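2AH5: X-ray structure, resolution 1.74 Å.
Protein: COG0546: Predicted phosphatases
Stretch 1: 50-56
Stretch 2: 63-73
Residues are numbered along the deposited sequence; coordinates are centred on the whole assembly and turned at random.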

# COMPACT_ATOMS: atom_id res chain seq x y z
N PRO A 50 -3.84 -2.37 -9.92
CA PRO A 50 -4.54 -3.65 -9.79
C PRO A 50 -3.82 -4.75 -10.59
O PRO A 50 -3.26 -4.50 -11.67
CB PRO A 50 -5.92 -3.37 -10.39
CG PRO A 50 -6.11 -1.90 -10.29
CD PRO A 50 -4.73 -1.32 -10.46
N LEU A 51 -3.82 -5.95 -10.04
CA LEU A 51 -3.21 -7.12 -10.67
C LEU A 51 -3.68 -7.35 -12.12
O LEU A 51 -2.86 -7.56 -13.04
CB LEU A 51 -3.50 -8.35 -9.80
CG LEU A 51 -2.52 -9.51 -9.81
CD1 LEU A 51 -1.07 -9.07 -9.50
CD2 LEU A 51 -3.00 -10.58 -8.82
N GLU A 52 -5.00 -7.30 -12.30
CA GLU A 52 -5.60 -7.51 -13.62
C GLU A 52 -5.09 -6.49 -14.63
O GLU A 52 -4.79 -6.85 -15.77
CB GLU A 52 -7.13 -7.49 -13.54
CG GLU A 52 -7.71 -8.67 -12.73
CD GLU A 52 -7.98 -8.36 -11.25
OE1 GLU A 52 -7.31 -7.47 -10.64
OE2 GLU A 52 -8.89 -9.03 -10.70
N SER A 53 -4.92 -5.24 -14.19
CA SER A 53 -4.39 -4.19 -15.06
C SER A 53 -2.95 -4.45 -15.50
O SER A 53 -2.61 -4.27 -16.68
CB SER A 53 -4.49 -2.84 -14.37
OG SER A 53 -4.23 -1.81 -15.31
N SER A 54 -2.10 -4.86 -14.56
CA SER A 54 -0.72 -5.23 -14.88
C SER A 54 -0.63 -6.37 -15.86
O SER A 54 0.08 -6.26 -16.86
CB SER A 54 0.06 -5.55 -13.61
OG SER A 54 0.21 -4.37 -12.83
N PHE A 55 -1.33 -7.47 -15.59
CA PHE A 55 -1.32 -8.62 -16.50
C PHE A 55 -1.87 -8.27 -17.88
O PHE A 55 -1.44 -8.82 -18.89
CB PHE A 55 -2.09 -9.81 -15.91
CG PHE A 55 -1.30 -10.61 -14.89
CD1 PHE A 55 -1.86 -10.88 -13.64
CD2 PHE A 55 -0.04 -11.13 -15.18
CE1 PHE A 55 -1.17 -11.64 -12.69
CE2 PHE A 55 0.67 -11.88 -14.24
CZ PHE A 55 0.10 -12.13 -12.98
N ALA A 56 -2.84 -7.36 -17.93
CA ALA A 56 -3.34 -6.88 -19.23
C ALA A 56 -2.22 -6.26 -20.09
O ALA A 56 -2.26 -6.35 -21.32
CB ALA A 56 -4.51 -5.92 -19.05
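Stretch 2 (63-73) QISEAVQIYRS

Stretch 2 is helical from I64 through S73, and the helix continues later in the chain. Its backbone hydrogen bonds follow the i to i-4 pattern, from A67 N to Q63 O (2.9 Å) through to S73 N to Q69 O (3.1 Å). The helix of stretch 1 starts at L51, after P50 at the N-cap position. The two helix axes approach to 9.6 Å and cross at 120°, so the helices run in broadly opposing directions but well short of antiparallel. The backbones are nearest at F55 and I64, whose CA atoms are 6.1 Å apart.

No hydrogen bond links the stretches. The contact is one of packing and buries 454 Å² in total.

Two CH-pi contacts form across the stretches, each with a carbon almost on the ring normal. A67 CB sits over one face of the F55 ring, 3.6 Å from the centroid. L51 CD1 sits over one face of the Y71 ring, also 3.6 Å from the centroid. Each helix thus supplies one ring and one methyl.

F55 is the knob of the interface. It fits among I64, A67, V68 and Y71. F55 CB meets I64 CD1 at 3.8 Å, F55 CD1 meets V68 CG2 at 4.0 Å, and Y71 CB lies at the edge of the F55 ring, 4.0 Å from F55 CZ. I64 CD1 also reaches backbone, 3.5 Å from F55 O and 3.7 Å from A56 N.

L51 points toward stretch 2, and L51 CD2 is 3.5 Å from Y71 CD2 and 3.9 Å from V68 CG1.

Polar residues contribute through van der Waals contact. E52 CG lies 3.8 Å from V68 CG2, and E52 CA lies 3.9 Å from I64 CG2. The R72 guanidinium has L51 CD2 over one face, with R72 NH2 3.9 Å from that methyl.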

# COMPACT_ATOMS: atom_id res chain seq x y z
N GLN A 63 -6.36 -14.72 -20.97
CA GLN A 63 -5.48 -15.37 -19.98
C GLN A 63 -5.37 -14.66 -18.61
O GLN A 63 -4.74 -15.19 -17.69
CB GLN A 63 -4.09 -15.61 -20.56
CG GLN A 63 -4.00 -16.91 -21.35
CD GLN A 63 -2.59 -17.46 -21.45
OE1 GLN A 63 -1.66 -16.76 -21.88
NE2 GLN A 63 -2.41 -18.73 -21.06
N ILE A 64 -5.99 -13.48 -18.48
CA ILE A 64 -5.82 -12.66 -17.27
C ILE A 64 -6.29 -13.37 -16.01
O ILE A 64 -5.58 -13.36 -15.00
CB ILE A 64 -6.52 -11.26 -17.36
CG1 ILE A 64 -6.02 -10.46 -18.56
CG2 ILE A 64 -6.34 -10.46 -16.06
CD1 ILE A 64 -4.54 -10.53 -18.77
N SER A 65 -7.49 -13.93 -16.08
CA SER A 65 -8.10 -14.63 -14.94
C SER A 65 -7.22 -15.78 -14.46
O SER A 65 -7.00 -15.95 -13.26
CB SER A 65 -9.51 -15.13 -15.30
OG SER A 65 -10.12 -15.74 -14.18
N GLU A 66 -6.72 -16.57 -15.41
CA GLU A 66 -5.79 -17.67 -15.07
C GLU A 66 -4.51 -17.12 -14.42
O GLU A 66 -4.03 -17.66 -13.41
CB GLU A 66 -5.42 -18.46 -16.33
CG GLU A 66 -4.42 -19.61 -16.11
CD GLU A 66 -3.93 -20.22 -17.42
OE1 GLU A 66 -4.30 -19.74 -18.50
OE2 GLU A 66 -3.15 -21.19 -17.38
N ALA A 67 -3.96 -16.08 -15.03
CA ALA A 67 -2.77 -15.40 -14.48
C ALA A 67 -2.99 -14.93 -13.04
O ALA A 67 -2.16 -15.19 -12.18
CB ALA A 67 -2.33 -14.24 -15.36
N VAL A 68 -4.11 -14.25 -12.78
CA VAL A 68 -4.44 -13.79 -11.42
C VAL A 68 -4.54 -14.95 -10.43
O VAL A 68 -4.00 -14.89 -9.33
CB VAL A 68 -5.73 -12.93 -11.41
CG1 VAL A 68 -6.17 -12.60 -9.97
CG2 VAL A 68 -5.47 -11.65 -12.19
N GLN A 69 -5.21 -16.02 -10.84
CA GLN A 69 -5.28 -17.22 -10.01
C GLN A 69 -3.92 -17.78 -9.66
O GLN A 69 -3.65 -18.06 -8.48
CB GLN A 69 -6.16 -18.29 -10.66
CG GLN A 69 -6.28 -19.57 -9.82
CD GLN A 69 -7.12 -20.64 -10.52
OE1 GLN A 69 -8.20 -20.34 -11.01
NE2 GLN A 69 -6.64 -21.87 -10.56
N ILE A 70 -3.05 -17.94 -10.65
CA ILE A 70 -1.73 -18.53 -10.45
C ILE A 70 -0.90 -17.60 -9.53
O ILE A 70 -0.28 -18.05 -8.56
CB ILE A 70 -1.01 -18.81 -11.80
CG1 ILE A 70 -1.72 -19.95 -12.57
CG2 ILE A 70 0.47 -19.18 -11.59
CD1 ILE A 70 -1.36 -19.98 -14.08
N TYR A 71 -0.89 -16.31 -9.83
CA TYR A 71 -0.20 -15.32 -9.00
C TYR A 71 -0.56 -15.47 -7.52
O TYR A 71 0.30 -15.51 -6.64
CB TYR A 71 -0.54 -13.91 -9.49
CG TYR A 71 0.11 -12.81 -8.66
CD1 TYR A 71 1.24 -12.15 -9.11
CD2 TYR A 71 -0.44 -12.44 -7.43
CE1 TYR A 71 1.82 -11.13 -8.34
CE2 TYR A 71 0.13 -11.45 -6.66
CZ TYR A 71 1.25 -10.79 -7.11
OH TYR A 71 1.81 -9.80 -6.32
N ARG A 72 -1.85 -15.52 -7.25
CA ARG A 72 -2.31 -15.62 -5.86
C ARG A 72 -1.88 -16.94 -5.21
O ARG A 72 -1.60 -16.96 -4.00
CB ARG A 72 -3.80 -15.39 -5.77
CG ARG A 72 -4.23 -14.03 -6.26
CD ARG A 72 -5.45 -13.56 -5.54
NE ARG A 72 -5.79 -12.17 -5.87
CZ ARG A 72 -5.09 -11.09 -5.48
NH1 ARG A 72 -3.97 -11.23 -4.78
NH2 ARG A 72 -5.49 -9.87 -5.84
N SER A 73 -1.79 -18.00 -6.03
CA SER A 73 -1.28 -19.31 -5.60
C SER A 73 0.17 -19.31 -5.13
O SER A 73 0.55 -20.08 -4.23
CB SER A 73 -1.47 -20.38 -6.70
OG SER A 73 -0.39 -20.43 -7.63